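Local coordinates for type C neurotoxin (Clostridium botulinum, PDB 3PME), which probably binds receptors on the nerve-cell membrane, such as gangliosides or phosphatidylethanolamine, as the receptor-binding domain of a C/D mosaic botulinum neurotoxin, at residues 220-224 with 344-348; 233-239 with 272-277; 255-259 with 383-387. The contacts are given in a common frame with arbitrary orientation. Residues are numbered along the deposited sequence.

Contact 1 (220-224 with 344-348)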
ATOM      1  N   ARG A 220     -11.171   3.289   1.844  1.00 21.95           N
ATOM      2  CA  ARG A 220     -11.751   2.410   0.850  1.00 24.70           C
ATOM      3  C   ARG A 220     -12.253   3.170  -0.378  1.00 21.99           C
ATOM      4  O   ARG A 220     -12.484   2.559  -1.410  1.00 28.76           O
ATOM      5  CB  ARG A 220     -12.885   1.579   1.455  1.00 31.48           C
ATOM      6  CG  ARG A 220     -12.422   0.599   2.520  1.00 34.25           C
ATOM      7  CD  ARG A 220     -13.040  -0.773   2.310  1.00 43.48           C
ATOM      8  NE  ARG A 220     -12.570  -1.734   3.306  1.00 50.06           N
ATOM      9  CZ  ARG A 220     -11.603  -2.626   3.098  1.00 46.45           C
ATOM     10  NH1 ARG A 220     -10.998  -2.694   1.923  1.00 49.87           N
ATOM     11  NH2 ARG A 220     -11.249  -3.459   4.068  1.00 47.70           N
ATOM     12  N   ASN A 221     -12.438   4.484  -0.264  1.00 21.50           N
ATOM     13  CA  ASN A 221     -12.838   5.283  -1.432  1.00 21.75           C
ATOM     14  C   ASN A 221     -11.740   5.443  -2.453  1.00 23.31           C
ATOM     15  O   ASN A 221     -12.008   5.809  -3.603  1.00 24.24           O
ATOM     16  CB  ASN A 221     -13.254   6.693  -1.027  1.00 22.63           C
ATOM     17  CG  ASN A 221     -14.582   6.726  -0.324  1.00 25.17           C
ATOM     18  OD1 ASN A 221     -15.317   5.746  -0.328  1.00 26.16           O
ATOM     19  ND2 ASN A 221     -14.900   7.861   0.281  1.00 27.22           N
ATOM     20  N   VAL A 222     -10.507   5.220  -2.023  1.00 24.65           N
ATOM     21  CA  VAL A 222      -9.346   5.622  -2.804  1.00 21.04           C
ATOM     22  C   VAL A 222      -8.694   4.398  -3.423  1.00 19.84           C
ATOM     23  O   VAL A 222      -8.357   3.449  -2.721  1.00 19.57           O
ATOM     24  CB  VAL A 222      -8.322   6.379  -1.923  1.00 21.70           C
ATOM     25  CG1 VAL A 222      -7.113   6.797  -2.743  1.00 25.32           C
ATOM     26  CG2 VAL A 222      -8.982   7.609  -1.263  1.00 22.18           C
ATOM     27  N   ILE A 223      -8.540   4.397  -4.745  1.00 20.02           N
ATOM     28  CA  ILE A 223      -7.823   3.301  -5.378  1.00 17.21           C
ATOM     29  C   ILE A 223      -6.360   3.439  -4.992  1.00 18.55           C
ATOM     30  O   ILE A 223      -5.869   4.553  -4.834  1.00 18.53           O
ATOM     31  CB  ILE A 223      -7.943   3.343  -6.917  1.00 16.48           C
ATOM     32  CG1 ILE A 223      -9.408   3.456  -7.344  1.00 20.46           C
ATOM     33  CG2 ILE A 223      -7.285   2.117  -7.529  1.00 18.90           C
ATOM     34  CD1 ILE A 223     -10.265   2.244  -7.010  1.00 20.68           C
ATOM     35  N   LYS A 224      -5.660   2.319  -4.830  1.00 17.73           N
ATOM     36  CA  LYS A 224      -4.260   2.380  -4.413  1.00 17.04           C
ATOM     37  C   LYS A 224      -3.284   1.955  -5.499  1.00 17.17           C
ATOM     38  O   LYS A 224      -3.615   1.157  -6.376  1.00 18.15           O
ATOM     39  CB  LYS A 224      -4.031   1.479  -3.195  1.00 16.19           C
ATOM     40  CG  LYS A 224      -4.995   1.734  -2.056  1.00 19.21           C
ATOM     41  CD  LYS A 224      -4.985   3.186  -1.610  1.00 18.24           C
ATOM     42  CE  LYS A 224      -5.709   3.322  -0.261  1.00 21.93           C
ATOM     43  NZ  LYS A 224      -7.104   2.775  -0.333  1.00 21.40           N
ATOM     44  N   SER A 344     -14.226   1.990 -16.047  1.00 20.08           N
ATOM     45  CA  SER A 344     -14.510   2.309 -14.663  1.00 21.99           C
ATOM     46  C   SER A 344     -13.538   1.512 -13.814  1.00 20.05           C
ATOM     47  O   SER A 344     -13.250   0.358 -14.117  1.00 23.11           O
ATOM     48  CB  SER A 344     -15.937   1.906 -14.316  1.00 25.79           C
ATOM     49  OG  SER A 344     -16.297   2.412 -13.047  1.00 36.33           O
ATOM     50  N   ILE A 345     -13.022   2.119 -12.753  1.00 19.53           N
ATOM     51  CA  ILE A 345     -12.086   1.404 -11.889  1.00 18.40           C
ATOM     52  C   ILE A 345     -12.642   1.266 -10.473  1.00 22.82           C
ATOM     53  O   ILE A 345     -13.163   2.223  -9.892  1.00 22.61           O
ATOM     54  CB  ILE A 345     -10.708   2.092 -11.904  1.00 18.50           C
ATOM     55  CG1 ILE A 345      -9.687   1.280 -11.106  1.00 19.03           C
ATOM     56  CG2 ILE A 345     -10.813   3.532 -11.407  1.00 20.79           C
ATOM     57  CD1 ILE A 345      -8.247   1.769 -11.292  1.00 20.23           C
ATOM     58  N   LYS A 346     -12.548   0.059  -9.931  1.00 19.23           N
ATOM     59  CA  LYS A 346     -13.165  -0.225  -8.641  1.00 19.68           C
ATOM     60  C   LYS A 346     -12.266  -1.037  -7.728  1.00 20.98           C
ATOM     61  O   LYS A 346     -11.492  -1.882  -8.172  1.00 21.70           O
ATOM     62  CB  LYS A 346     -14.493  -0.956  -8.838  1.00 21.30           C
ATOM     63  CG  LYS A 346     -15.562  -0.102  -9.501  1.00 26.00           C
ATOM     64  CD  LYS A 346     -16.923  -0.784  -9.487  1.00 33.55           C
ATOM     65  CE  LYS A 346     -18.003   0.140 -10.034  1.00 38.82           C
ATOM     66  NZ  LYS A 346     -19.376  -0.421  -9.841  1.00 43.38           N
ATOM     67  N   ASN A 347     -12.370  -0.780  -6.434  1.00 24.09           N
ATOM     68  CA  ASN A 347     -11.712  -1.637  -5.479  1.00 25.67           C
ATOM     69  C   ASN A 347     -12.462  -2.968  -5.426  1.00 25.13           C
ATOM     70  O   ASN A 347     -13.650  -3.052  -5.763  1.00 27.73           O
ATOM     71  CB  ASN A 347     -11.619  -0.955  -4.107  1.00 29.14           C
ATOM     72  CG  ASN A 347     -10.466   0.046  -4.027  1.00 26.18           C
ATOM     73  OD1 ASN A 347      -9.437  -0.109  -4.700  1.00 28.28           O
ATOM     74  ND2 ASN A 347     -10.627   1.072  -3.198  1.00 28.73           N
ATOM     75  N   ILE A 348     -11.746  -4.015  -5.049  1.00 29.69           N
ATOM     76  CA  ILE A 348     -12.296  -5.360  -5.048  1.00 30.45           C
ATOM     77  C   ILE A 348     -13.185  -5.554  -3.832  1.00 37.21           C
ATOM     78  O   ILE A 348     -12.725  -5.433  -2.700  1.00 38.58           O
ATOM     79  CB  ILE A 348     -11.164  -6.395  -5.105  1.00 29.49           C
ATOM     80  CG1 ILE A 348     -10.444  -6.257  -6.457  1.00 29.67           C
ATOM     81  CG2 ILE A 348     -11.703  -7.804  -4.910  1.00 34.11           C
ATOM     82  CD1 ILE A 348      -9.121  -6.956  -6.516  1.00 33.89           C
TER
HETATM   83  O   HOH W   1      -6.775  -0.347  -4.551  1.00 24.94           O

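Contact 2 (233-239 with 272-277)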
ATOM      1  N   PHE A 233      -4.423  10.557 -10.937  1.00 19.45           N
ATOM      2  CA  PHE A 233      -4.428  10.886 -12.350  1.00 19.21           C
ATOM      3  C   PHE A 233      -3.065  11.438 -12.786  1.00 21.88           C
ATOM      4  O   PHE A 233      -2.340  12.010 -11.977  1.00 21.21           O
ATOM      5  CB  PHE A 233      -5.548  11.876 -12.637  1.00 20.11           C
ATOM      6  CG  PHE A 233      -6.911  11.289 -12.470  1.00 19.25           C
ATOM      7  CD1 PHE A 233      -7.386  10.338 -13.362  1.00 18.95           C
ATOM      8  CD2 PHE A 233      -7.712  11.666 -11.410  1.00 22.17           C
ATOM      9  CE1 PHE A 233      -8.645   9.785 -13.203  1.00 18.76           C
ATOM     10  CE2 PHE A 233      -8.973  11.114 -11.234  1.00 22.57           C
ATOM     11  CZ  PHE A 233      -9.443  10.172 -12.125  1.00 20.04           C
ATOM     12  N   ASP A 234      -2.719  11.239 -14.058  1.00 18.88           N
ATOM     13  CA  ASP A 234      -1.452  11.746 -14.638  1.00 22.81           C
ATOM     14  C   ASP A 234      -0.139  11.050 -14.267  1.00 24.05           C
ATOM     15  O   ASP A 234       0.813  11.044 -15.050  1.00 28.06           O
ATOM     16  CB  ASP A 234      -1.302  13.242 -14.394  1.00 29.23           C
ATOM     17  CG  ASP A 234      -2.375  14.029 -15.061  1.00 29.39           C
ATOM     18  OD1 ASP A 234      -2.167  14.429 -16.232  1.00 35.89           O
ATOM     19  OD2 ASP A 234      -3.435  14.236 -14.433  1.00 29.03           O
ATOM     20  N   THR A 235      -0.061  10.480 -13.081  1.00 19.37           N
ATOM     21  CA  THR A 235       1.154   9.814 -12.651  1.00 21.11           C
ATOM     22  C   THR A 235       1.437   8.633 -13.572  1.00 18.10           C
ATOM     23  O   THR A 235       0.526   7.916 -13.988  1.00 17.89           O
ATOM     24  CB  THR A 235       1.014   9.332 -11.183  1.00 20.11           C
ATOM     25  OG1 THR A 235       0.937  10.479 -10.330  1.00 24.91           O
ATOM     26  CG2 THR A 235       2.191   8.453 -10.735  1.00 24.58           C
ATOM     27  N   GLU A 236       2.707   8.420 -13.886  1.00 19.65           N
ATOM     28  CA  GLU A 236       3.073   7.265 -14.685  1.00 18.02           C
ATOM     29  C   GLU A 236       3.038   6.009 -13.831  1.00 18.18           C
ATOM     30  O   GLU A 236       3.565   5.983 -12.714  1.00 21.28           O
ATOM     31  CB  GLU A 236       4.445   7.451 -15.333  1.00 21.61           C
ATOM     32  CG  GLU A 236       4.392   8.499 -16.433  1.00 19.56           C
ATOM     33  CD  GLU A 236       5.688   8.635 -17.214  1.00 25.12           C
ATOM     34  OE1 GLU A 236       6.630   7.862 -16.957  1.00 28.41           O
ATOM     35  OE2 GLU A 236       5.744   9.522 -18.096  1.00 23.74           O
ATOM     36  N   TYR A 237       2.413   4.971 -14.367  1.00 17.11           N
ATOM     37  CA  TYR A 237       2.385   3.667 -13.698  1.00 17.62           C
ATOM     38  C   TYR A 237       2.758   2.564 -14.647  1.00 19.73           C
ATOM     39  O   TYR A 237       2.319   2.566 -15.800  1.00 19.07           O
ATOM     40  CB  TYR A 237       0.986   3.343 -13.172  1.00 17.96           C
ATOM     41  CG  TYR A 237       0.534   4.276 -12.088  1.00 17.64           C
ATOM     42  CD1 TYR A 237       1.086   4.202 -10.811  1.00 17.66           C
ATOM     43  CD2 TYR A 237      -0.447   5.222 -12.330  1.00 17.30           C
ATOM     44  CE1 TYR A 237       0.668   5.076  -9.797  1.00 16.44           C
ATOM     45  CE2 TYR A 237      -0.861   6.085 -11.339  1.00 19.00           C
ATOM     46  CZ  TYR A 237      -0.307   6.011 -10.077  1.00 19.11           C
ATOM     47  OH  TYR A 237      -0.735   6.881  -9.106  1.00 18.03           O
ATOM     48  N   TYR A 238       3.543   1.606 -14.170  1.00 17.90           N
ATOM     49  CA  TYR A 238       3.674   0.349 -14.886  1.00 17.34           C
ATOM     50  C   TYR A 238       2.476  -0.482 -14.491  1.00 18.13           C
ATOM     51  O   TYR A 238       2.379  -0.974 -13.349  1.00 18.51           O
ATOM     52  CB  TYR A 238       4.993  -0.342 -14.549  1.00 18.43           C
ATOM     53  CG  TYR A 238       6.190   0.528 -14.873  1.00 17.62           C
ATOM     54  CD1 TYR A 238       6.700   0.588 -16.175  1.00 21.32           C
ATOM     55  CD2 TYR A 238       6.788   1.314 -13.893  1.00 19.58           C
ATOM     56  CE1 TYR A 238       7.789   1.397 -16.475  1.00 21.42           C
ATOM     57  CE2 TYR A 238       7.880   2.121 -14.187  1.00 23.27           C
ATOM     58  CZ  TYR A 238       8.365   2.159 -15.479  1.00 22.43           C
ATOM     59  OH  TYR A 238       9.446   2.965 -15.761  1.00 28.25           O
ATOM     60  N   MET A 239       1.531  -0.587 -15.414  1.00 16.65           N
ATOM     61  CA  MET A 239       0.306  -1.327 -15.175  1.00 16.78           C
ATOM     62  C   MET A 239       0.567  -2.819 -15.327  1.00 18.25           C
ATOM     63  O   MET A 239       1.076  -3.257 -16.352  1.00 19.07           O
ATOM     64  CB  MET A 239      -0.771  -0.868 -16.151  1.00 18.01           C
ATOM     65  CG  MET A 239      -2.097  -1.582 -15.998  1.00 18.03           C
ATOM     66  SD  MET A 239      -3.285  -0.852 -17.147  1.00 21.52           S
ATOM     67  CE  MET A 239      -4.765  -1.778 -16.744  1.00 23.13           C
ATOM     68  N   PRO A 272       5.199   2.756 -19.415  1.00 16.22           N
ATOM     69  CA  PRO A 272       4.221   3.124 -18.396  1.00 18.39           C
ATOM     70  C   PRO A 272       3.031   3.826 -19.018  1.00 18.64           C
ATOM     71  O   PRO A 272       3.154   4.484 -20.067  1.00 20.52           O
ATOM     72  CB  PRO A 272       5.002   4.082 -17.486  1.00 19.06           C
ATOM     73  CG  PRO A 272       6.059   4.661 -18.388  1.00 20.47           C
ATOM     74  CD  PRO A 272       6.449   3.527 -19.297  1.00 19.00           C
ATOM     75  N   ILE A 273       1.874   3.647 -18.404  1.00 17.76           N
ATOM     76  CA  ILE A 273       0.676   4.379 -18.786  1.00 18.41           C
ATOM     77  C   ILE A 273       0.414   5.553 -17.839  1.00 18.47           C
ATOM     78  O   ILE A 273       1.029   5.663 -16.772  1.00 18.95           O
ATOM     79  CB  ILE A 273      -0.551   3.437 -18.874  1.00 18.32           C
ATOM     80  CG1 ILE A 273      -0.790   2.674 -17.557  1.00 19.39           C
ATOM     81  CG2 ILE A 273      -0.362   2.452 -20.027  1.00 18.80           C
ATOM     82  CD1 ILE A 273      -1.414   3.528 -16.456  1.00 18.55           C
ATOM     83  N   THR A 274      -0.469   6.458 -18.244  1.00 16.38           N
ATOM     84  CA  THR A 274      -1.039   7.424 -17.317  1.00 17.51           C
ATOM     85  C   THR A 274      -2.555   7.285 -17.367  1.00 18.93           C
ATOM     86  O   THR A 274      -3.108   6.778 -18.338  1.00 19.63           O
ATOM     87  CB  THR A 274      -0.643   8.854 -17.622  1.00 19.26           C
ATOM     88  OG1 THR A 274      -1.085   9.183 -18.942  1.00 18.99           O
ATOM     89  CG2 THR A 274       0.870   9.017 -17.542  1.00 18.40           C
ATOM     90  N   ILE A 275      -3.219   7.684 -16.289  1.00 18.10           N
ATOM     91  CA  ILE A 275      -4.667   7.563 -16.210  1.00 16.32           C
ATOM     92  C   ILE A 275      -5.273   8.952 -16.277  1.00 18.98           C
ATOM     93  O   ILE A 275      -4.806   9.880 -15.598  1.00 20.25           O
ATOM     94  CB  ILE A 275      -5.106   6.840 -14.910  1.00 18.21           C
ATOM     95  CG1 ILE A 275      -4.380   5.501 -14.781  1.00 19.45           C
ATOM     96  CG2 ILE A 275      -6.621   6.636 -14.898  1.00 18.15           C
ATOM     97  CD1 ILE A 275      -4.595   4.815 -13.431  1.00 18.76           C
ATOM     98  N   LYS A 276      -6.286   9.101 -17.121  1.00 18.49           N
ATOM     99  CA  LYS A 276      -6.946  10.383 -17.314  1.00 18.37           C
ATOM    100  C   LYS A 276      -8.393  10.310 -16.849  1.00 17.71           C
ATOM    101  O   LYS A 276      -9.034   9.269 -16.938  1.00 20.00           O
ATOM    102  CB  LYS A 276      -6.903  10.787 -18.793  1.00 20.79           C
ATOM    103  CG  LYS A 276      -5.506  10.854 -19.393  1.00 24.33           C
ATOM    104  CD  LYS A 276      -4.762  12.035 -18.838  1.00 28.81           C
ATOM    105  CE  LYS A 276      -3.438  12.254 -19.536  1.00 33.00           C
ATOM    106  NZ  LYS A 276      -2.758  13.440 -18.954  1.00 30.86           N
ATOM    107  N   SER A 277      -8.906  11.420 -16.330  1.00 19.71           N
ATOM    108  CA  SER A 277     -10.282  11.457 -15.853  1.00 19.63           C
ATOM    109  C   SER A 277     -11.256  11.718 -16.992  1.00 23.29           C
ATOM    110  O   SER A 277     -11.073  12.661 -17.761  1.00 24.41           O
ATOM    111  CB  SER A 277     -10.444  12.546 -14.797  1.00 22.12           C
ATOM    112  OG  SER A 277     -11.793  12.610 -14.372  1.00 24.88           O
TER
HETATM  113  O   HOH W   2      -2.162   8.051 -13.766  1.00 18.32           O

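Contact 3 (255-259 with 383-387)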
ATOM      1  N   ILE A 255      -2.632  -4.718 -31.580  1.00 22.85           N
ATOM      2  CA  ILE A 255      -3.292  -4.921 -30.295  1.00 21.08           C
ATOM      3  C   ILE A 255      -2.245  -4.818 -29.196  1.00 20.61           C
ATOM      4  O   ILE A 255      -1.049  -4.668 -29.473  1.00 26.15           O
ATOM      5  CB  ILE A 255      -4.017  -6.271 -30.211  1.00 27.18           C
ATOM      6  CG1 ILE A 255      -3.003  -7.408 -30.245  1.00 26.30           C
ATOM      7  CG2 ILE A 255      -5.067  -6.400 -31.326  1.00 24.06           C
ATOM      8  CD1 ILE A 255      -3.489  -8.650 -29.546  1.00 25.61           C
ATOM      9  N   LEU A 256      -2.688  -4.879 -27.948  1.00 18.26           N
ATOM     10  CA  LEU A 256      -1.748  -4.865 -26.844  1.00 16.65           C
ATOM     11  C   LEU A 256      -1.552  -6.283 -26.307  1.00 18.06           C
ATOM     12  O   LEU A 256      -2.505  -7.056 -26.192  1.00 18.36           O
ATOM     13  CB  LEU A 256      -2.285  -3.975 -25.721  1.00 19.10           C
ATOM     14  CG  LEU A 256      -2.446  -2.503 -26.068  1.00 18.76           C
ATOM     15  CD1 LEU A 256      -3.100  -1.781 -24.890  1.00 20.53           C
ATOM     16  CD2 LEU A 256      -1.087  -1.899 -26.415  1.00 19.05           C
ATOM     17  N   VAL A 257      -0.307  -6.609 -25.978  1.00 17.55           N
ATOM     18  CA  VAL A 257      -0.012  -7.892 -25.349  1.00 17.86           C
ATOM     19  C   VAL A 257       0.937  -7.660 -24.186  1.00 17.78           C
ATOM     20  O   VAL A 257       1.465  -6.560 -24.027  1.00 18.72           O
ATOM     21  CB  VAL A 257       0.624  -8.890 -26.344  1.00 19.02           C
ATOM     22  CG1 VAL A 257      -0.376  -9.285 -27.438  1.00 20.64           C
ATOM     23  CG2 VAL A 257       1.897  -8.310 -26.915  1.00 19.81           C
ATOM     24  N   LEU A 258       1.153  -8.701 -23.381  1.00 18.86           N
ATOM     25  CA  LEU A 258       2.046  -8.613 -22.234  1.00 20.42           C
ATOM     26  C   LEU A 258       3.353  -9.330 -22.538  1.00 19.14           C
ATOM     27  O   LEU A 258       3.373 -10.545 -22.730  1.00 20.73           O
ATOM     28  CB  LEU A 258       1.385  -9.211 -20.985  1.00 19.46           C
ATOM     29  CG  LEU A 258      -0.035  -8.713 -20.669  1.00 19.16           C
ATOM     30  CD1 LEU A 258      -0.575  -9.323 -19.363  1.00 20.83           C
ATOM     31  CD2 LEU A 258      -0.080  -7.191 -20.618  1.00 19.18           C
ATOM     32  N   VAL A 259       4.435  -8.566 -22.560  1.00 20.82           N
ATOM     33  CA  VAL A 259       5.756  -9.059 -22.932  1.00 22.58           C
ATOM     34  C   VAL A 259       6.672  -9.131 -21.707  1.00 21.69           C
ATOM     35  O   VAL A 259       6.684  -8.227 -20.866  1.00 20.88           O
ATOM     36  CB  VAL A 259       6.391  -8.100 -23.949  1.00 22.15           C
ATOM     37  CG1 VAL A 259       7.832  -8.511 -24.263  1.00 27.63           C
ATOM     38  CG2 VAL A 259       5.538  -8.029 -25.218  1.00 23.90           C
ATOM     39  N   ALA A 383      -0.565 -15.569 -27.026  1.00 22.58           N
ATOM     40  CA  ALA A 383       0.098 -14.447 -26.371  1.00 20.99           C
ATOM     41  C   ALA A 383      -0.534 -14.218 -25.010  1.00 20.25           C
ATOM     42  O   ALA A 383      -1.719 -14.468 -24.829  1.00 20.76           O
ATOM     43  CB  ALA A 383      -0.029 -13.181 -27.235  1.00 20.72           C
ATOM     44  N   TYR A 384       0.253 -13.738 -24.053  1.00 21.53           N
ATOM     45  CA  TYR A 384      -0.320 -13.229 -22.813  1.00 20.37           C
ATOM     46  C   TYR A 384      -0.990 -11.913 -23.178  1.00 19.67           C
ATOM     47  O   TYR A 384      -0.338 -11.025 -23.734  1.00 20.07           O
ATOM     48  CB  TYR A 384       0.764 -13.003 -21.767  1.00 21.23           C
ATOM     49  CG  TYR A 384       1.430 -14.255 -21.249  1.00 22.71           C
ATOM     50  CD1 TYR A 384       2.437 -14.883 -21.973  1.00 22.17           C
ATOM     51  CD2 TYR A 384       1.084 -14.780 -20.007  1.00 23.34           C
ATOM     52  CE1 TYR A 384       3.066 -16.025 -21.473  1.00 24.03           C
ATOM     53  CE2 TYR A 384       1.699 -15.920 -19.506  1.00 24.20           C
ATOM     54  CZ  TYR A 384       2.692 -16.528 -20.250  1.00 25.03           C
ATOM     55  OH  TYR A 384       3.320 -17.654 -19.758  1.00 27.05           O
ATOM     56  N   THR A 385      -2.286 -11.800 -22.900  1.00 18.18           N
ATOM     57  CA  THR A 385      -3.074 -10.715 -23.487  1.00 19.23           C
ATOM     58  C   THR A 385      -4.000 -10.094 -22.449  1.00 19.38           C
ATOM     59  O   THR A 385      -4.703 -10.815 -21.735  1.00 19.02           O
ATOM     60  CB  THR A 385      -3.949 -11.241 -24.647  1.00 19.13           C
ATOM     61  OG1 THR A 385      -3.149 -12.030 -25.544  1.00 19.67           O
ATOM     62  CG2 THR A 385      -4.607 -10.081 -25.409  1.00 18.30           C
ATOM     63  N   PRO A 386      -4.002  -8.754 -22.349  1.00 18.22           N
ATOM     64  CA  PRO A 386      -5.061  -8.081 -21.596  1.00 19.67           C
ATOM     65  C   PRO A 386      -6.289  -7.983 -22.501  1.00 19.59           C
ATOM     66  O   PRO A 386      -6.172  -7.536 -23.650  1.00 19.60           O
ATOM     67  CB  PRO A 386      -4.472  -6.691 -21.338  1.00 17.95           C
ATOM     68  CG  PRO A 386      -3.623  -6.424 -22.579  1.00 17.59           C
ATOM     69  CD  PRO A 386      -3.101  -7.799 -23.021  1.00 18.08           C
ATOM     70  N   VAL A 387      -7.439  -8.424 -21.997  1.00 18.05           N
ATOM     71  CA  VAL A 387      -8.667  -8.468 -22.788  1.00 18.37           C
ATOM     72  C   VAL A 387      -9.839  -7.954 -21.974  1.00 17.94           C
ATOM     73  O   VAL A 387      -9.798  -7.971 -20.746  1.00 20.23           O
ATOM     74  CB  VAL A 387      -9.003  -9.912 -23.282  1.00 16.90           C
ATOM     75  CG1 VAL A 387      -7.995 -10.383 -24.327  1.00 17.95           C
ATOM     76  CG2 VAL A 387      -9.081 -10.888 -22.107  1.00 19.94           C
TER
HETATM   77  O   HOH W   3      -5.228  -6.833 -26.141  1.00 20.10           O
HETATM   78  O   HOH W   4       2.751 -12.506 -24.801  1.00 27.23           O

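Contact 1 (220-224 with 344-348)
Asn-347, with chi1 near -80°, carries its amide straight into the bend of residues 220-224 and uses both ends of it. ND2 donates to Arg-220 O at 3.0 Å and, weakly, to Val-222 O at 3.3 Å; OD1 accepts from a water (2.7 Å) that in turn accepts a hydrogen bond from Lys-224 N at 2.9 Å. A short side chain with a donor and an acceptor suits an irregular segment, where its NH2 can serve two carbonyls and its oxygen can reach an amide through water. Lys-224, m at chi1 and chi2, folds back so that NZ reaches Val-222 O (2.8 Å) as well as the carbonyls of Ile-218, the last residue of helix 207-218, and of Leu-219 just after it. Ile-223, m at both chi angles, brings CD1 to 3.4 Å from Asn-347 OD1, while its CG2 meets CD1 of the extended, tt Ile-345 at 3.9 Å, an apolar contact next to the polar one. The arrangement ties the linker after the helix to strand 343-347 of the C-terminal beta-trefoil of clostridial neurotoxins.

Contact 2 (233-239 with 272-277)
The salt bridge between Asp-234 OD1 and Lys-276 NZ, 3.0 Å long, joins two side chains whose CA-to-CB bonds point away from the opposite segment and whose ends return to it; the other carboxylate oxygen, OD2, takes the amide of Tyr-284. Beside it, Asp-234 N donates to Ile-275 O at 2.9 Å. Tyr-237 and Ile-273 form a single antiparallel hydrogen-bonded pair, with N to O distances of 2.9 Å in both directions. Between these points the chain of 233-239 bows outward, helped by the positive phi of Asp-234 (74°), and a water fills the gap, donating to Thr-235 O (2.7 Å) and accepting from Ile-275 N (2.8 Å).

Packing spreads from this backbone seam. Ser-277 CB sits over a face of the Phe-233 ring, 3.8 Å from its centroid, a CH-pi contact that a small side chain permits. At the other end Pro-272 CB lies 4.2 Å from the centroid of the Tyr-238 ring, a second CH-pi contact, over the face of the ring. Inward, branched Ile-273 fills space between Tyr-237 (CB to Ile-273 CD1, 4.1 Å) and Met-239 (CB to Ile-273 CG1, 3.8 Å), and Ile-275 reaches Phe-405 of strand 403-406. A largely irregular segment, which becomes a strand by 238-239, thus edges strand 273-277, whose other neighbour is strand 292-299, within the beta-trefoil of the C-terminal receptor-binding half.

Contact 3 (255-259 with 383-387)
Within the C-terminal beta-trefoil, strand 255-259 lies across strand 383-387 at 126° between their N-to-C directions, with the short axes 4.6 Å apart at closest approach. So oblique a crossing confines direct backbone pairing to one bond, Leu-258 N to Tyr-384 O at 2.8 Å, and leaves side chains to fill the diverging ends.

Leu-258 is the main bump. It points at the other strand and lodges against Tyr-384 and Pro-386, with CB 3.9 Å from Tyr-384 CB and CD2 3.9 Å from Pro-386 CD; Ala-370 and Ile-249 also touch it. The compact, rigid proline ring suits this place: it offers no amide hydrogen to be satisfied and presents its CD 3.3 Å from Leu-256 O and its CG 4.2 Å from Leu-256 CB. Beside it, the beta-branched Val-257 sets CG1 3.9 Å from Ala-383 CB, in the shallow hollow that this smallest side chain of the crossing leaves. Tyr-384 sends its ring out of the crossing, where Arg-247 makes a cation-pi contact and Tyr-244 meets it edge-to-face.

Water takes over where the strands part. On one flank a molecule lies 2.7 Å from Leu-256 O and 2.8 Å from Pro-386 O; on the other, a second water donates to Leu-258 O and accepts from Tyr-384 N, each at 2.9 Å.

In the fold
All three contacts lie in the C-terminal receptor-binding half and reach the same sheet of the beta-trefoil. Contact 2 is nested along the chain inside the loop closed by contact 1, and their centres are 15 Å apart, with nearest atoms about 5 Å apart. Contact 3 crosses both in sequence, since its segments alternate with theirs; its centre is 23 Å from that of contact 1 and 18 Å from that of contact 2. Strand 292-299 pairs with both 273-277 and 343-347, so one strand bridges contacts 1 and 2. Segment 220-224 of contact 1 closely follows helix 207-218; from the chain centre, the centres of contacts 1, 2 and 3 lie about 13, 17 and 26 Å away.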